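Bifunctional GH43-CE protein (Bacteroides eggerthii, PDB 6MLY) probably hydrolyses xylan-derived chains as a family 43 glycoside hydrolase, with a carbohydrate esterase domain joined to it in the same polypeptide. Local coordinates at residues Y108-F112 against H142-F148. Numbering follows the deposited sequence.
Sequences YLSTF and HDHSFFF
Ser110 and His144 make the one hydrogen bond across this contact: Ser110 OG lies 2.6 Å from His144 NE2, at the edge of the imidazole and in its plane. His144 reaches across because its CG sits between the backbone N and the carbonyl carbon (chi1 65°). Next along, the edge of the Phe146 ring fits between Ser110 and Tyr108, with CE2 3.4 Å from Ser110 OG and CZ 3.6 Å from Tyr108 CB. Phe148 then turns its edge to the face of Tyr108 in an edge-to-face pair, its CZ over the ring centre and 3.4 Å from Tyr108 CD1, the planes 53° apart. With an alanine at Tyr108, the edge of Phe148 would probably lose the face it packs on, opening a gap there. At the other end Phe112 lies against the loop: its CE2 is 3.5 Å from Asp143 N, its CZ is 3.6 Å from Asp143 OD1, and His142 and His144 complete an aromatic cluster around it.

Further out, Tyr141 O accepts a bond from His144 ND1, Phe121 meets Phe146 edge-to-face, and His103 stacks on Phe148. Strands 106-113 and 145-148 belong to separate antiparallel sheets, consistent with neighbouring blades of the family 43 five-bladed propeller; segment 108-112 runs nearly antiparallel to 145-148, at 155°. Held at both nitrogens, by Tyr141 O at ND1 and Ser110 OG at NE2, the His144 imidazole is probably fixed in rotation beside Asp143, predicted to tune the pKa of the catalytic acid and orient it.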
loop_
_atom_site.group_PDB
_atom_site.type_symbol
_atom_site.label_atom_id
_atom_site.label_comp_id
_atom_site.label_asym_id
_atom_site.label_seq_id
_atom_site.Cartn_x
_atom_site.Cartn_y
_atom_site.Cartn_z
ATOM N N TYR A 108 -37.669 -7.020 1.602
ATOM C CA TYR A 108 -37.604 -6.820 0.159
ATOM C C TYR A 108 -36.278 -6.146 -0.201
ATOM O O TYR A 108 -35.989 -5.041 0.278
ATOM C CB TYR A 108 -38.789 -5.977 -0.322
ATOM C CG TYR A 108 -40.126 -6.661 -0.208
ATOM C CD1 TYR A 108 -40.905 -6.526 0.930
ATOM C CD2 TYR A 108 -40.612 -7.450 -1.236
ATOM C CE1 TYR A 108 -42.138 -7.152 1.042
ATOM C CE2 TYR A 108 -41.838 -8.087 -1.138
ATOM C CZ TYR A 108 -42.608 -7.935 0.002
ATOM O OH TYR A 108 -43.814 -8.566 0.096
ATOM N N LEU A 109 -35.501 -6.829 -1.054
ATOM C CA LEU A 109 -34.166 -6.403 -1.470
ATOM C C LEU A 109 -34.082 -6.384 -3.003
ATOM O O LEU A 109 -34.388 -7.385 -3.655
ATOM C CB LEU A 109 -33.144 -7.377 -0.879
ATOM C CG LEU A 109 -31.838 -6.740 -0.417
ATOM C CD1 LEU A 109 -30.845 -7.808 0.020
ATOM C CD2 LEU A 109 -31.249 -5.862 -1.507
ATOM N N SER A 110 -33.662 -5.245 -3.567
ATOM C CA SER A 110 -33.510 -5.087 -5.012
ATOM C C SER A 110 -32.088 -4.619 -5.348
ATOM O O SER A 110 -31.473 -3.905 -4.568
ATOM C CB SER A 110 -34.524 -4.121 -5.562
ATOM O OG SER A 110 -34.119 -2.777 -5.341
ATOM N N THR A 111 -31.598 -5.027 -6.524
ATOM C CA THR A 111 -30.463 -4.386 -7.177
ATOM C C THR A 111 -30.626 -4.493 -8.698
ATOM O O THR A 111 -31.527 -5.171 -9.195
ATOM C CB THR A 111 -29.125 -4.978 -6.712
ATOM O OG1 THR A 111 -28.081 -4.177 -7.268
ATOM C CG2 THR A 111 -28.918 -6.418 -7.127
ATOM N N PHE A 112 -29.723 -3.811 -9.410
ATOM C CA PHE A 112 -29.615 -3.814 -10.869
ATOM C C PHE A 112 -28.147 -4.048 -11.242
ATOM O O PHE A 112 -27.272 -3.998 -10.372
ATOM C CB PHE A 112 -30.107 -2.487 -11.451
ATOM C CG PHE A 112 -29.274 -1.296 -11.049
ATOM C CD1 PHE A 112 -28.374 -0.727 -11.936
ATOM C CD2 PHE A 112 -29.369 -0.761 -9.774
ATOM C CE1 PHE A 112 -27.594 0.355 -11.558
ATOM C CE2 PHE A 112 -28.586 0.320 -9.397
ATOM C CZ PHE A 112 -27.703 0.879 -10.290
ATOM N N HIS A 142 -31.631 2.871 -12.859
ATOM C CA HIS A 142 -30.415 3.431 -12.274
ATOM C C HIS A 142 -30.730 4.011 -10.889
ATOM O O HIS A 142 -31.472 4.984 -10.775
ATOM C CB HIS A 142 -29.803 4.456 -13.248
ATOM C CG HIS A 142 -28.450 4.961 -12.875
ATOM N ND1 HIS A 142 -27.296 4.236 -13.112
ATOM C CD2 HIS A 142 -28.055 6.130 -12.322
ATOM C CE1 HIS A 142 -26.250 4.929 -12.703
ATOM N NE2 HIS A 142 -26.688 6.098 -12.213
ATOM N N ASP A 143 -30.150 3.396 -9.851
ATOM C CA ASP A 143 -30.251 3.847 -8.460
ATOM C C ASP A 143 -31.725 3.972 -8.076
ATOM O O ASP A 143 -32.148 4.992 -7.527
ATOM C CB ASP A 143 -29.556 5.193 -8.244
ATOM C CG ASP A 143 -28.152 5.260 -8.805
ATOM O OD1 ASP A 143 -27.832 4.434 -9.684
ATOM O OD2 ASP A 143 -27.397 6.140 -8.361
ATOM N N HIS A 144 -32.495 2.928 -8.397
ATOM C CA HIS A 144 -33.920 2.890 -8.144
ATOM C C HIS A 144 -34.166 2.740 -6.641
ATOM O O HIS A 144 -33.411 2.072 -5.944
ATOM C CB HIS A 144 -34.580 1.761 -8.950
ATOM C CG HIS A 144 -34.154 0.385 -8.550
ATOM N ND1 HIS A 144 -33.363 -0.410 -9.359
ATOM C CD2 HIS A 144 -34.404 -0.342 -7.438
ATOM C CE1 HIS A 144 -33.147 -1.565 -8.761
ATOM N NE2 HIS A 144 -33.772 -1.549 -7.581
ATOM N N SER A 145 -35.244 3.365 -6.163
ATOM C CA SER A 145 -35.688 3.261 -4.780
ATOM C C SER A 145 -37.184 2.937 -4.758
ATOM O O SER A 145 -37.999 3.839 -4.718
ATOM C CB SER A 145 -35.375 4.530 -4.025
ATOM O OG SER A 145 -36.042 4.563 -2.770
ATOM N N PHE A 146 -37.511 1.639 -4.806
ATOM C CA PHE A 146 -38.894 1.151 -4.743
ATOM C C PHE A 146 -39.443 1.385 -3.330
ATOM O O PHE A 146 -38.665 1.491 -2.369
ATOM C CB PHE A 146 -38.980 -0.319 -5.168
ATOM C CG PHE A 146 -38.490 -1.316 -4.149
ATOM C CD1 PHE A 146 -39.353 -1.846 -3.203
ATOM C CD2 PHE A 146 -37.168 -1.738 -4.138
ATOM C CE1 PHE A 146 -38.905 -2.765 -2.266
ATOM C CE2 PHE A 146 -36.723 -2.659 -3.201
ATOM C CZ PHE A 146 -37.592 -3.174 -2.267
ATOM N N PHE A 147 -40.781 1.461 -3.230
ATOM C CA PHE A 147 -41.483 1.917 -2.031
ATOM C C PHE A 147 -42.920 1.387 -2.019
ATOM O O PHE A 147 -43.628 1.487 -3.024
ATOM C CB PHE A 147 -41.496 3.446 -1.992
ATOM C CG PHE A 147 -42.021 4.044 -0.712
ATOM C CD1 PHE A 147 -43.374 4.302 -0.552
ATOM C CD2 PHE A 147 -41.163 4.352 0.332
ATOM C CE1 PHE A 147 -43.859 4.853 0.624
ATOM C CE2 PHE A 147 -41.647 4.910 1.506
ATOM C CZ PHE A 147 -42.994 5.155 1.652
ATOM N N PHE A 148 -43.343 0.856 -0.863
ATOM C CA PHE A 148 -44.731 0.440 -0.604
ATOM C C PHE A 148 -45.513 1.605 0.010
ATOM O O PHE A 148 -45.215 2.033 1.123
ATOM C CB PHE A 148 -44.777 -0.746 0.361
ATOM C CG PHE A 148 -43.968 -1.937 -0.072
ATOM C CD1 PHE A 148 -44.525 -2.913 -0.882
ATOM C CD2 PHE A 148 -42.646 -2.079 0.323
ATOM C CE1 PHE A 148 -43.779 -4.008 -1.286
ATOM C CE2 PHE A 148 -41.900 -3.174 -0.082
ATOM C CZ PHE A 148 -42.470 -4.138 -0.883
#